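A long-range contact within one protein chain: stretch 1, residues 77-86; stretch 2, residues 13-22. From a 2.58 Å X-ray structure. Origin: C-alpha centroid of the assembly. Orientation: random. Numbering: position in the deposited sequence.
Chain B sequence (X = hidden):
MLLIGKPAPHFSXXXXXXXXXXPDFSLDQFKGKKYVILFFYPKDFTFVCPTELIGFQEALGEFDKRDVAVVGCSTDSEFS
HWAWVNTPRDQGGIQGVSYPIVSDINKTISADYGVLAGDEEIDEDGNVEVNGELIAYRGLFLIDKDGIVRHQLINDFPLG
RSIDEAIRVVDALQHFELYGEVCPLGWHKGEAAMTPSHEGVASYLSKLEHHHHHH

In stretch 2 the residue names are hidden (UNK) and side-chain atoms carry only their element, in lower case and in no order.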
ATOM      1  N   SER B  77     -29.668  28.852   4.725  1.00 33.06           N
ATOM      2  CA  SER B  77     -29.901  28.712   6.153  1.00 32.06           C
ATOM      3  C   SER B  77     -31.393  28.790   6.484  1.00 35.88           C
ATOM      4  O   SER B  77     -32.221  29.249   5.690  1.00 35.94           O
ATOM      5  CB  SER B  77     -29.145  29.790   6.924  1.00 33.51           C
ATOM      6  OG  SER B  77     -29.897  30.992   6.980  1.00 37.69           O
ATOM      7  N   GLU B  78     -31.727  28.346   7.697  1.00 31.47           N
ATOM      8  CA  GLU B  78     -33.097  28.462   8.179  1.00 33.04           C
ATOM      9  C   GLU B  78     -33.511  29.920   8.333  1.00 38.81           C
ATOM     10  O   GLU B  78     -34.703  30.239   8.249  1.00 38.35           O
ATOM     11  CB  GLU B  78     -33.250  27.717   9.511  1.00 36.19           C
ATOM     12  CG  GLU B  78     -32.529  28.352  10.714  1.00 32.21           C
ATOM     13  CD  GLU B  78     -31.028  28.034  10.771  1.00 37.11           C
ATOM     14  OE1 GLU B  78     -30.454  27.591   9.753  1.00 36.15           O
ATOM     15  OE2 GLU B  78     -30.419  28.220  11.845  1.00 33.48           O
ATOM     16  N   PHE B  79     -32.547  30.818   8.556  1.00 38.22           N
ATOM     17  CA  PHE B  79     -32.867  32.235   8.676  1.00 38.61           C
ATOM     18  C   PHE B  79     -33.166  32.877   7.323  1.00 42.24           C
ATOM     19  O   PHE B  79     -34.032  33.749   7.233  1.00 42.66           O
ATOM     20  CB  PHE B  79     -31.737  32.971   9.394  1.00 34.78           C
ATOM     21  CG  PHE B  79     -31.731  32.751  10.878  1.00 37.71           C
ATOM     22  CD1 PHE B  79     -31.088  31.659  11.433  1.00 41.77           C
ATOM     23  CD2 PHE B  79     -32.394  33.631  11.721  1.00 41.17           C
ATOM     24  CE1 PHE B  79     -31.097  31.459  12.804  1.00 42.73           C
ATOM     25  CE2 PHE B  79     -32.404  33.435  13.089  1.00 36.82           C
ATOM     26  CZ  PHE B  79     -31.758  32.349  13.631  1.00 37.90           C
ATOM     27  N   SER B  80     -32.488  32.460   6.256  1.00 39.05           N
ATOM     28  CA  SER B  80     -32.898  32.922   4.934  1.00 36.50           C
ATOM     29  C   SER B  80     -34.294  32.415   4.588  1.00 43.42           C
ATOM     30  O   SER B  80     -35.116  33.161   4.049  1.00 43.74           O
ATOM     31  CB  SER B  80     -31.883  32.488   3.883  1.00 40.01           C
ATOM     32  OG  SER B  80     -30.658  33.165   4.077  1.00 43.00           O
ATOM     33  N   HIS B  81     -34.579  31.143   4.894  1.00 43.04           N
ATOM     34  CA  HIS B  81     -35.924  30.610   4.695  1.00 38.39           C
ATOM     35  C   HIS B  81     -36.957  31.430   5.463  1.00 43.77           C
ATOM     36  O   HIS B  81     -37.997  31.824   4.915  1.00 43.29           O
ATOM     37  CB  HIS B  81     -35.979  29.150   5.148  1.00 29.70           C
ATOM     38  CG  HIS B  81     -35.179  28.211   4.301  1.00 35.00           C
ATOM     39  ND1 HIS B  81     -34.555  28.599   3.135  1.00 37.16           N
ATOM     40  CD2 HIS B  81     -34.887  26.897   4.464  1.00 31.65           C
ATOM     41  CE1 HIS B  81     -33.921  27.563   2.611  1.00 33.97           C
ATOM     42  NE2 HIS B  81     -34.107  26.520   3.398  1.00 31.72           N
ATOM     43  N   TRP B  82     -36.688  31.685   6.745  1.00 40.98           N
ATOM     44  CA  TRP B  82     -37.625  32.435   7.574  1.00 40.47           C
ATOM     45  C   TRP B  82     -37.825  33.854   7.051  1.00 45.27           C
ATOM     46  O   TRP B  82     -38.956  34.347   6.990  1.00 44.56           O
ATOM     47  CB  TRP B  82     -37.136  32.446   9.022  1.00 42.04           C
ATOM     48  CG  TRP B  82     -37.814  33.471   9.872  1.00 48.52           C
ATOM     49  CD1 TRP B  82     -38.989  33.331  10.556  1.00 45.37           C
ATOM     50  CD2 TRP B  82     -37.356  34.805  10.126  1.00 42.58           C
ATOM     51  NE1 TRP B  82     -39.287  34.498  11.220  1.00 48.13           N
ATOM     52  CE2 TRP B  82     -38.300  35.416  10.971  1.00 42.41           C
ATOM     53  CE3 TRP B  82     -36.235  35.538   9.720  1.00 43.14           C
ATOM     54  CZ2 TRP B  82     -38.158  36.725  11.418  1.00 47.02           C
ATOM     55  CZ3 TRP B  82     -36.096  36.836  10.164  1.00 40.77           C
ATOM     56  CH2 TRP B  82     -37.051  37.417  11.004  1.00 44.60           C
ATOM     57  N   ALA B  83     -36.740  34.533   6.678  1.00 43.55           N
ATOM     58  CA  ALA B  83     -36.872  35.857   6.084  1.00 40.96           C
ATOM     59  C   ALA B  83     -37.693  35.805   4.799  1.00 42.87           C
ATOM     60  O   ALA B  83     -38.481  36.716   4.520  1.00 43.53           O
ATOM     61  CB  ALA B  83     -35.487  36.451   5.821  1.00 36.22           C
ATOM     62  N   TRP B  84     -37.548  34.730   4.022  1.00 42.67           N
ATOM     63  CA  TRP B  84     -38.229  34.653   2.735  1.00 43.09           C
ATOM     64  C   TRP B  84     -39.725  34.424   2.908  1.00 48.28           C
ATOM     65  O   TRP B  84     -40.532  34.969   2.145  1.00 45.51           O
ATOM     66  CB  TRP B  84     -37.616  33.543   1.886  1.00 39.09           C
ATOM     67  CG  TRP B  84     -37.759  33.760   0.422  1.00 39.78           C
ATOM     68  CD1 TRP B  84     -38.082  34.925  -0.205  1.00 42.68           C
ATOM     69  CD2 TRP B  84     -37.573  32.785  -0.611  1.00 40.12           C
ATOM     70  NE1 TRP B  84     -38.108  34.738  -1.567  1.00 39.03           N
ATOM     71  CE2 TRP B  84     -37.801  33.432  -1.841  1.00 37.67           C
ATOM     72  CE3 TRP B  84     -37.233  31.428  -0.615  1.00 38.32           C
ATOM     73  CZ2 TRP B  84     -37.700  32.769  -3.062  1.00 33.13           C
ATOM     74  CZ3 TRP B  84     -37.138  30.771  -1.829  1.00 34.87           C
ATOM     75  CH2 TRP B  84     -37.369  31.442  -3.034  1.00 35.70           C
ATOM     76  N   VAL B  85     -40.122  33.602   3.885  1.00 44.98           N
ATOM     77  CA  VAL B  85     -41.548  33.433   4.143  1.00 48.09           C
ATOM     78  C   VAL B  85     -42.161  34.669   4.785  1.00 50.32           C
ATOM     79  O   VAL B  85     -43.391  34.760   4.885  1.00 54.18           O
ATOM     80  CB  VAL B  85     -41.849  32.206   5.029  1.00 45.82           C
ATOM     81  CG1 VAL B  85     -41.251  30.942   4.421  1.00 46.17           C
ATOM     82  CG2 VAL B  85     -41.383  32.433   6.454  1.00 45.75           C
ATOM     83  N   ASN B  86     -41.337  35.612   5.244  1.00 45.79           N
ATOM     84  CA  ASN B  86     -41.814  36.890   5.749  1.00 40.46           C
ATOM     85  C   ASN B  86     -41.645  38.019   4.736  1.00 46.61           C
ATOM     86  O   ASN B  86     -41.716  39.194   5.109  1.00 56.70           O
ATOM     87  CB  ASN B  86     -41.122  37.234   7.066  1.00 45.29           C
ATOM     88  CG  ASN B  86     -41.700  36.460   8.243  1.00 56.55           C
ATOM     89  OD1 ASN B  86     -42.743  36.827   8.786  1.00 63.89           O
ATOM     90  ND2 ASN B  86     -41.021  35.393   8.645  1.00 50.54           N
ATOM     91  N   UNK B  13     -32.197  18.359  10.329  1.00 32.10           N
ATOM     92  CA  UNK B  13     -31.708  19.706  10.106  1.00 34.27           C
ATOM     93  C   UNK B  13     -32.719  20.710  10.638  1.00 35.71           C
ATOM     94  O   UNK B  13     -33.847  20.368  11.001  1.00 34.98           O
ATOM     95  c   UNK B  13     -31.426  19.952   8.620  1.00 28.46           C
ATOM     96  N   UNK B  14     -32.286  21.963  10.698  1.00 36.29           N
ATOM     97  CA  UNK B  14     -33.206  23.048  10.978  1.00 34.32           C
ATOM     98  C   UNK B  14     -34.148  23.226   9.796  1.00 37.29           C
ATOM     99  O   UNK B  14     -33.777  23.004   8.637  1.00 30.49           O
ATOM    100  n   UNK B  14     -30.330  24.822  12.310  1.00 31.25           N
ATOM    101  c   UNK B  14     -32.432  24.341  11.228  1.00 35.54           C
ATOM    102  c   UNK B  14     -31.518  24.243  12.425  1.00 32.98           C
ATOM    103  o   UNK B  14     -31.865  23.634  13.433  1.00 34.51           O
ATOM    104  N   UNK B  15     -35.373  23.649  10.094  1.00 37.41           N
ATOM    105  CA  UNK B  15     -36.355  23.877   9.046  1.00 36.03           C
ATOM    106  C   UNK B  15     -37.262  25.020   9.461  1.00 39.46           C
ATOM    107  O   UNK B  15     -37.266  25.453  10.615  1.00 43.40           O
ATOM    108  c   UNK B  15     -37.174  22.615   8.755  1.00 29.83           C
ATOM    109  N   UNK B  16     -38.014  25.528   8.493  1.00 36.72           N
ATOM    110  CA  UNK B  16     -39.113  26.449   8.743  1.00 35.77           C
ATOM    111  C   UNK B  16     -40.397  25.683   8.504  1.00 39.31           C
ATOM    112  O   UNK B  16     -40.669  25.242   7.381  1.00 42.38           O
ATOM    113  c   UNK B  16     -39.033  27.707   7.872  1.00 40.71           C
ATOM    114  c   UNK B  16     -39.977  28.766   8.399  1.00 44.38           C
ATOM    115  c   UNK B  16     -37.634  28.264   7.938  1.00 36.84           C
ATOM    116  N   UNK B  17     -41.156  25.479   9.575  1.00 42.64           N
ATOM    117  CA  UNK B  17     -42.459  24.835   9.527  1.00 44.14           C
ATOM    118  C   UNK B  17     -43.481  25.856   9.997  1.00 48.66           C
ATOM    119  O   UNK B  17     -43.326  26.443  11.077  1.00 44.14           O
ATOM    120  c   UNK B  17     -42.505  23.559  10.391  1.00 43.01           C
ATOM    121  c   UNK B  17     -41.387  22.606   9.996  1.00 38.16           C
ATOM    122  c   UNK B  17     -43.848  22.873  10.249  1.00 41.52           C
ATOM    123  N   UNK B  18     -44.504  26.087   9.173  1.00 48.96           N
ATOM    124  CA  UNK B  18     -45.529  27.091   9.450  1.00 46.11           C
ATOM    125  C   UNK B  18     -44.897  28.437   9.801  1.00 49.24           C
ATOM    126  O   UNK B  18     -45.314  29.125  10.735  1.00 54.42           O
ATOM    127  n   UNK B  18     -48.468  27.381  11.695  1.00 60.93           N
ATOM    128  c   UNK B  18     -47.811  27.336  10.541  1.00 55.92           C
ATOM    129  o   UNK B  18     -48.256  27.831   9.502  1.00 54.41           O
ATOM    130  c   UNK B  18     -46.473  26.613  10.557  1.00 50.49           C
ATOM    131  N   UNK B  19     -43.856  28.809   9.055  1.00 50.11           N
ATOM    132  CA  UNK B  19     -43.223  30.094   9.265  1.00 48.36           C
ATOM    133  C   UNK B  19     -42.352  30.197  10.495  1.00 48.23           C
ATOM    134  O   UNK B  19     -41.863  31.289  10.794  1.00 53.61           O
ATOM    135  N   UNK B  20     -42.141  29.099  11.216  1.00 46.46           N
ATOM    136  CA  UNK B  20     -41.374  29.097  12.454  1.00 53.21           C
ATOM    137  C   UNK B  20     -40.132  28.219  12.308  1.00 47.02           C
ATOM    138  O   UNK B  20     -40.203  27.116  11.755  1.00 38.03           O
ATOM    139  o   UNK B  20     -43.352  29.469  13.818  1.00 51.13           O
ATOM    140  c   UNK B  20     -41.431  28.502  14.902  1.00 46.17           C
ATOM    141  c   UNK B  20     -42.239  28.588  13.622  1.00 48.81           C
ATOM    142  N   UNK B  21     -38.993  28.720  12.794  1.00 42.78           N
ATOM    143  CA  UNK B  21     -37.761  27.939  12.785  1.00 42.61           C
ATOM    144  C   UNK B  21     -37.844  26.854  13.849  1.00 41.62           C
ATOM    145  O   UNK B  21     -38.131  27.130  15.021  1.00 44.51           O
ATOM    146  c   UNK B  21     -36.394  29.833  11.844  1.00 41.85           C
ATOM    147  c   UNK B  21     -35.285  28.025  13.188  1.00 37.91           C
ATOM    148  c   UNK B  21     -35.261  30.821  12.017  1.00 37.31           C
ATOM    149  c   UNK B  21     -36.543  28.848  13.006  1.00 37.16           C
ATOM    150  N   UNK B  22     -37.625  25.609  13.441  1.00 34.28           N
ATOM    151  CA  UNK B  22     -37.654  24.471  14.355  1.00 41.66           C
ATOM    152  C   UNK B  22     -36.425  23.603  14.109  1.00 40.77           C
ATOM    153  O   UNK B  22     -35.952  23.500  12.965  1.00 39.88           O
ATOM    154  c   UNK B  22     -40.157  24.543  14.486  1.00 39.55           C
ATOM    155  c   UNK B  22     -39.048  23.049  12.812  1.00 36.12           C
ATOM    156  c   UNK B  22     -38.952  23.660  14.205  1.00 40.12           C
TER
HETATM  157  O   HOH W   1     -29.019  25.189   9.973  1.00 35.38           O

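Stretch 2 is a tight hairpin packed against the helix that begins at Glu78. At position 13 the side chain is a single carbon that lies beyond the reach of stretch 1; one carbon and nothing more makes it Ala13. Position 14 carries two carbons in line, the second bearing one oxygen and one nitrogen. The second carbon, bonded directly to CB, bears the oxygen and nitrogen of a carboxamide, so the residue is Asn14. Its CA-to-CB bond points toward the helix and its chi1 is m, and its ND2 lies 3.4 Å from Glu78 OE2. A water links the same two side chains, accepting from Asn14 ND2 at 2.7 Å and donating to Glu78 OE1 at 2.8 Å.

Position 15 again has one carbon, directed away from the helix: Ala15. Its backbone pairs with position 22 in both directions. At position 16 the CB forks into two carbons and goes no further, and the CA-to-CB bond points toward the helix. This is Val16, in the t rotamer. Its CG2 sits 3.4 Å from His81 CB and 3.5 Å from Glu78 O, while its CG1 is 4.4 Å from Val85 CG2, so the two methyls spread along the helix surface. Position 17 has the same three-carbon fork but is out of reach of the helix; it is Val17.

Position 18 repeats the two-carbon chain ending in oxygen and nitrogen, with its CA-to-CB bond directed away and phi/psi of 50/42°: Asn18. Position 19 has no side-chain atoms at all and is Gly19. Its phi of 75° by itself favours glycine, and the bare backbone comes close to the helix, with Gly19 CA 4.1 Å from Val85 CG2 and Gly19 O 3.5 Å from Trp82 CD1, near the plane of the indole at its edge. Position 20 has a CB bearing one oxygen and one carbon, directed away from stretch 1, which identifies Thr20 and closes the type I' turn begun at Val17.

Four carbons make up the side chain at position 21, forked at the first, with one arm two carbons long: Ile21. Its CA-to-CB bond points toward the helix, and its CD1 lies over one face of the Phe79 ring, 3.9 Å from the ring centroid and 7° off the normal, a CH-pi contact. The same CD1 is 3.9 Å from Trp82 CB, and CG2 is 3.7 Å from Glu78 CG. Position 22 is a three-carbon fork whose CA-to-CB bond is turned away, Val22.

The contact rests mainly on apolar packing. Alternation along the strands sends Asn14, Val16 and Ile21 to the helix, which presents Glu78, Trp82 and Val85 in return. Strand 13-17 runs nearly parallel to the helix, at 6°, and the returning strand runs roughly antiparallel at 161°. Ser77 OG caps the helix start by accepting from Ser80 N at 3.1 Å. Together the two stretches bury 432 Å², with the water between Asn14 and Glu78 adding a polar link.

Stretch 2, residues 13-22: ANAVVNGTIV
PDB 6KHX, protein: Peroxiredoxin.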